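Local coordinates for protein jasmonate-induced oxygenase 2 (Arabidopsis thaliana, PDB 6LSV) that hydroxylates the stress hormone jasmonate to 12-hydroxyjasmonate, an iron-dependent reaction that consumes 2-oxoglutarate and oxygen, at residues 272-283 with 343-351. Residues are numbered along the deposited sequence; the frame is centred on the assembly and turned at random.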
loop_
_atom_site.group_PDB
_atom_site.type_symbol
_atom_site.label_atom_id
_atom_site.label_comp_id
_atom_site.label_asym_id
_atom_site.label_seq_id
_atom_site.Cartn_x
_atom_site.Cartn_y
_atom_site.Cartn_z
ATOM N N GLN A 272 13.419 2.907 -2.364
ATOM C CA GLN A 272 14.329 3.709 -1.549
ATOM C C GLN A 272 15.700 3.051 -1.464
ATOM O O GLN A 272 16.732 3.729 -1.546
ATOM C CB GLN A 272 13.750 3.927 -0.149
ATOM C CG GLN A 272 14.762 4.509 0.849
ATOM C CD GLN A 272 14.125 5.113 2.096
ATOM O OE1 GLN A 272 12.976 5.553 2.078
ATOM N NE2 GLN A 272 14.883 5.146 3.182
ATOM N N ILE A 273 15.727 1.721 -1.326
ATOM C CA ILE A 273 16.993 0.999 -1.257
ATOM C C ILE A 273 17.704 1.022 -2.606
ATOM O O ILE A 273 18.918 1.245 -2.676
ATOM C CB ILE A 273 16.757 -0.440 -0.763
ATOM C CG1 ILE A 273 16.159 -0.433 0.646
ATOM C CG2 ILE A 273 18.053 -1.237 -0.781
ATOM C CD1 ILE A 273 15.343 -1.661 0.959
ATOM N N LEU A 274 16.964 0.799 -3.698
ATOM C CA LEU A 274 17.582 0.785 -5.022
ATOM C C LEU A 274 18.151 2.151 -5.386
ATOM O O LEU A 274 19.258 2.247 -5.933
ATOM C CB LEU A 274 16.569 0.325 -6.070
ATOM C CG LEU A 274 16.341 -1.189 -6.149
ATOM C CD1 LEU A 274 15.133 -1.515 -7.005
ATOM C CD2 LEU A 274 17.572 -1.897 -6.688
ATOM N N SER A 275 17.422 3.220 -5.079
ATOM C CA SER A 275 17.890 4.570 -5.350
ATOM C C SER A 275 18.955 5.036 -4.364
ATOM O O SER A 275 19.282 6.226 -4.357
ATOM C CB SER A 275 16.710 5.548 -5.342
ATOM O OG SER A 275 16.172 5.708 -4.040
ATOM N N ASN A 276 19.496 4.129 -3.545
ATOM C CA ASN A 276 20.449 4.472 -2.484
ATOM C C ASN A 276 19.959 5.669 -1.673
ATOM O O ASN A 276 20.723 6.583 -1.351
ATOM C CB ASN A 276 21.848 4.736 -3.052
ATOM C CG ASN A 276 22.950 4.538 -2.014
ATOM O OD1 ASN A 276 22.783 3.795 -1.046
ATOM N ND2 ASN A 276 24.079 5.207 -2.213
ATOM N N SER A 277 18.660 5.664 -1.364
ATOM C CA SER A 277 17.950 6.684 -0.594
ATOM C C SER A 277 17.785 8.008 -1.333
ATOM O O SER A 277 17.412 9.007 -0.708
ATOM C CB SER A 277 18.612 6.953 0.764
ATOM O OG SER A 277 18.027 6.162 1.786
ATOM N N THR A 278 18.043 8.057 -2.642
ATOM C CA THR A 278 17.713 9.266 -3.392
ATOM C C THR A 278 16.204 9.461 -3.461
ATOM O O THR A 278 15.699 10.575 -3.279
ATOM C CB THR A 278 18.312 9.214 -4.798
ATOM O OG1 THR A 278 19.715 8.933 -4.712
ATOM C CG2 THR A 278 18.106 10.547 -5.504
ATOM N N TYR A 279 15.469 8.386 -3.732
ATOM C CA TYR A 279 14.027 8.372 -3.552
ATOM C C TYR A 279 13.714 7.903 -2.139
ATOM O O TYR A 279 14.357 6.987 -1.619
ATOM C CB TYR A 279 13.353 7.447 -4.568
ATOM C CG TYR A 279 13.483 7.889 -6.008
ATOM C CD1 TYR A 279 13.722 9.214 -6.334
ATOM C CD2 TYR A 279 13.362 6.972 -7.043
ATOM C CE1 TYR A 279 13.837 9.615 -7.651
ATOM C CE2 TYR A 279 13.473 7.364 -8.362
ATOM C CZ TYR A 279 13.712 8.685 -8.659
ATOM O OH TYR A 279 13.829 9.077 -9.971
ATOM N N LYS A 280 12.732 8.542 -1.513
ATOM C CA LYS A 280 12.303 8.181 -0.171
ATOM C C LYS A 280 10.938 7.517 -0.234
ATOM O O LYS A 280 10.074 7.934 -1.008
ATOM C CB LYS A 280 12.247 9.409 0.739
ATOM C CG LYS A 280 13.598 10.073 0.944
ATOM C CD LYS A 280 14.588 9.117 1.597
ATOM C CE LYS A 280 15.891 9.823 1.918
ATOM N NZ LYS A 280 15.670 11.261 2.237
ATOM N N SER A 281 10.746 6.478 0.571
ATOM C CA SER A 281 9.434 5.857 0.673
ATOM C C SER A 281 8.554 6.688 1.599
ATOM O O SER A 281 8.974 7.061 2.698
ATOM C CB SER A 281 9.548 4.417 1.174
ATOM O OG SER A 281 10.106 4.354 2.476
ATOM N N VAL A 282 7.339 6.996 1.143
ATOM C CA VAL A 282 6.422 7.801 1.941
ATOM C C VAL A 282 5.925 6.995 3.137
ATOM O O VAL A 282 5.689 5.781 3.045
ATOM C CB VAL A 282 5.248 8.297 1.078
ATOM C CG1 VAL A 282 4.469 7.120 0.488
ATOM C CG2 VAL A 282 4.330 9.199 1.894
ATOM N N GLU A 283 5.782 7.668 4.271
ATOM C CA GLU A 283 5.162 7.097 5.458
ATOM C C GLU A 283 3.724 7.593 5.542
ATOM O O GLU A 283 3.479 8.804 5.507
ATOM C CB GLU A 283 5.941 7.488 6.713
ATOM C CG GLU A 283 5.414 6.876 7.996
ATOM C CD GLU A 283 6.256 7.251 9.203
ATOM O OE1 GLU A 283 7.064 8.200 9.101
ATOM O OE2 GLU A 283 6.106 6.600 10.256
ATOM N N GLY A 343 6.028 2.056 11.174
ATOM C CA GLY A 343 6.551 3.268 10.569
ATOM C C GLY A 343 7.615 2.947 9.542
ATOM O O GLY A 343 7.515 1.972 8.789
ATOM N N LYS A 344 8.659 3.776 9.510
ATOM C CA LYS A 344 9.809 3.556 8.645
ATOM C C LYS A 344 10.986 2.940 9.392
ATOM O O LYS A 344 12.125 3.022 8.918
ATOM C CB LYS A 344 10.232 4.867 7.979
ATOM C CG LYS A 344 9.164 5.490 7.092
ATOM C CD LYS A 344 9.776 6.424 6.062
ATOM C CE LYS A 344 10.897 5.742 5.293
ATOM N NZ LYS A 344 11.253 6.472 4.044
ATOM N N SER A 345 10.737 2.325 10.552
ATOM C CA SER A 345 11.826 1.714 11.301
ATOM C C SER A 345 12.343 0.449 10.633
ATOM O O SER A 345 13.483 0.046 10.896
ATOM C CB SER A 345 11.382 1.410 12.736
ATOM O OG SER A 345 10.416 0.377 12.773
ATOM N N HIS A 346 11.538 -0.180 9.770
ATOM C CA HIS A 346 11.988 -1.385 9.081
ATOM C C HIS A 346 13.114 -1.072 8.098
ATOM O O HIS A 346 14.142 -1.761 8.078
ATOM C CB HIS A 346 10.814 -2.056 8.365
ATOM C CG HIS A 346 9.856 -2.750 9.285
ATOM N ND1 HIS A 346 8.494 -2.758 9.075
ATOM C CD2 HIS A 346 10.066 -3.462 10.419
ATOM C CE1 HIS A 346 7.905 -3.440 10.041
ATOM N NE2 HIS A 346 8.837 -3.881 10.869
ATOM N N VAL A 347 12.948 -0.027 7.281
ATOM C CA VAL A 347 13.986 0.306 6.311
ATOM C C VAL A 347 15.145 1.053 6.973
ATOM O O VAL A 347 16.296 0.926 6.542
ATOM C CB VAL A 347 13.394 1.105 5.132
ATOM C CG1 VAL A 347 12.814 2.429 5.604
ATOM C CG2 VAL A 347 14.445 1.330 4.046
ATOM N N GLU A 348 14.880 1.825 8.027
ATOM C CA GLU A 348 15.970 2.559 8.661
ATOM C C GLU A 348 16.845 1.656 9.522
ATOM O O GLU A 348 18.042 1.926 9.670
ATOM C CB GLU A 348 15.414 3.727 9.474
ATOM C CG GLU A 348 15.502 5.055 8.722
ATOM C CD GLU A 348 14.304 5.951 8.964
ATOM O OE1 GLU A 348 13.721 5.862 10.065
ATOM O OE2 GLU A 348 13.943 6.738 8.060
ATOM N N SER A 349 16.289 0.582 10.085
ATOM C CA SER A 349 17.137 -0.426 10.710
ATOM C C SER A 349 17.874 -1.280 9.687
ATOM O O SER A 349 18.685 -2.130 10.075
ATOM C CB SER A 349 16.306 -1.325 11.625
ATOM O OG SER A 349 15.591 -2.281 10.868
ATOM N N HIS A 350 17.599 -1.078 8.400
ATOM C CA HIS A 350 18.285 -1.777 7.324
ATOM C C HIS A 350 19.509 -1.019 6.822
ATOM O O HIS A 350 20.334 -1.607 6.115
ATOM C CB HIS A 350 17.300 -2.025 6.169
ATOM C CG HIS A 350 17.762 -3.039 5.167
ATOM N ND1 HIS A 350 18.205 -4.295 5.522
ATOM C CD2 HIS A 350 17.825 -2.988 3.815
ATOM C CE1 HIS A 350 18.535 -4.968 4.433
ATOM N NE2 HIS A 350 18.312 -4.198 3.383
ATOM N N ILE A 351 19.644 0.265 7.168
ATOM C CA ILE A 351 20.837 1.026 6.805
ATOM C C ILE A 351 22.053 0.351 7.423
ATOM O O ILE A 351 22.121 0.162 8.644
ATOM C CB ILE A 351 20.714 2.486 7.261
ATOM C CG1 ILE A 351 19.853 3.295 6.289
ATOM C CG2 ILE A 351 22.087 3.128 7.379
ATOM C CD1 ILE A 351 19.340 4.603 6.860
HETATM O O HOH W 1 14.633 7.245 5.536
#
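Lys-344, the N-cap residue of helix 345-348, reaches from that helix start to Ser-281 and Gln-272. From CB, CG stands anti to the carbonyl carbon (chi1 -61°) and lies against the aliphatic part of Glu-283, with Lys-344 CG 3.8 Å from Glu-283 CB. Lys-344 CD passes Ser-281 O at 3.5 Å, where the chain bends, chi3 being 52°. Lys-344 CE then comes 3.2 Å from Ser-281 OG, and NZ ends among three oxygens: it donates to Ser-281 O (2.7 Å), to Ser-281 OG (2.9 Å) and to Gln-272 OE1 (2.8 Å). The bonds to Ser-281 O and Gln-272 OE1 each lie in the plane of their carbonyl, on a lone pair; with Ser-281 OG, three acceptors hold the ammonium. Gln-272 OE1 is itself gripped twice, since Ser-281 N also donates to it, almost straight at 176°. Gln-272 NE2 bonds to Tyr-324, donates to a water that donates to Glu-348 OE2, and lies 3.9 Å from Val-347 CG2, the side chains crossing at an angle. Beyond it, Ile-273 CG1 meets Val-347 CG2 at 4.2 Å, and Ile-273 CD1 approaches the His-350 ring. Glu-283 turns its carboxylate to Arg-248 in a salt bridge. The contact thus ties the C-terminal helix to the segment leading into His-284, which with His-227 and Asp-229 forms the His-Asp-His facial triad that binds iron in 2-oxoglutarate-dependent dioxygenases.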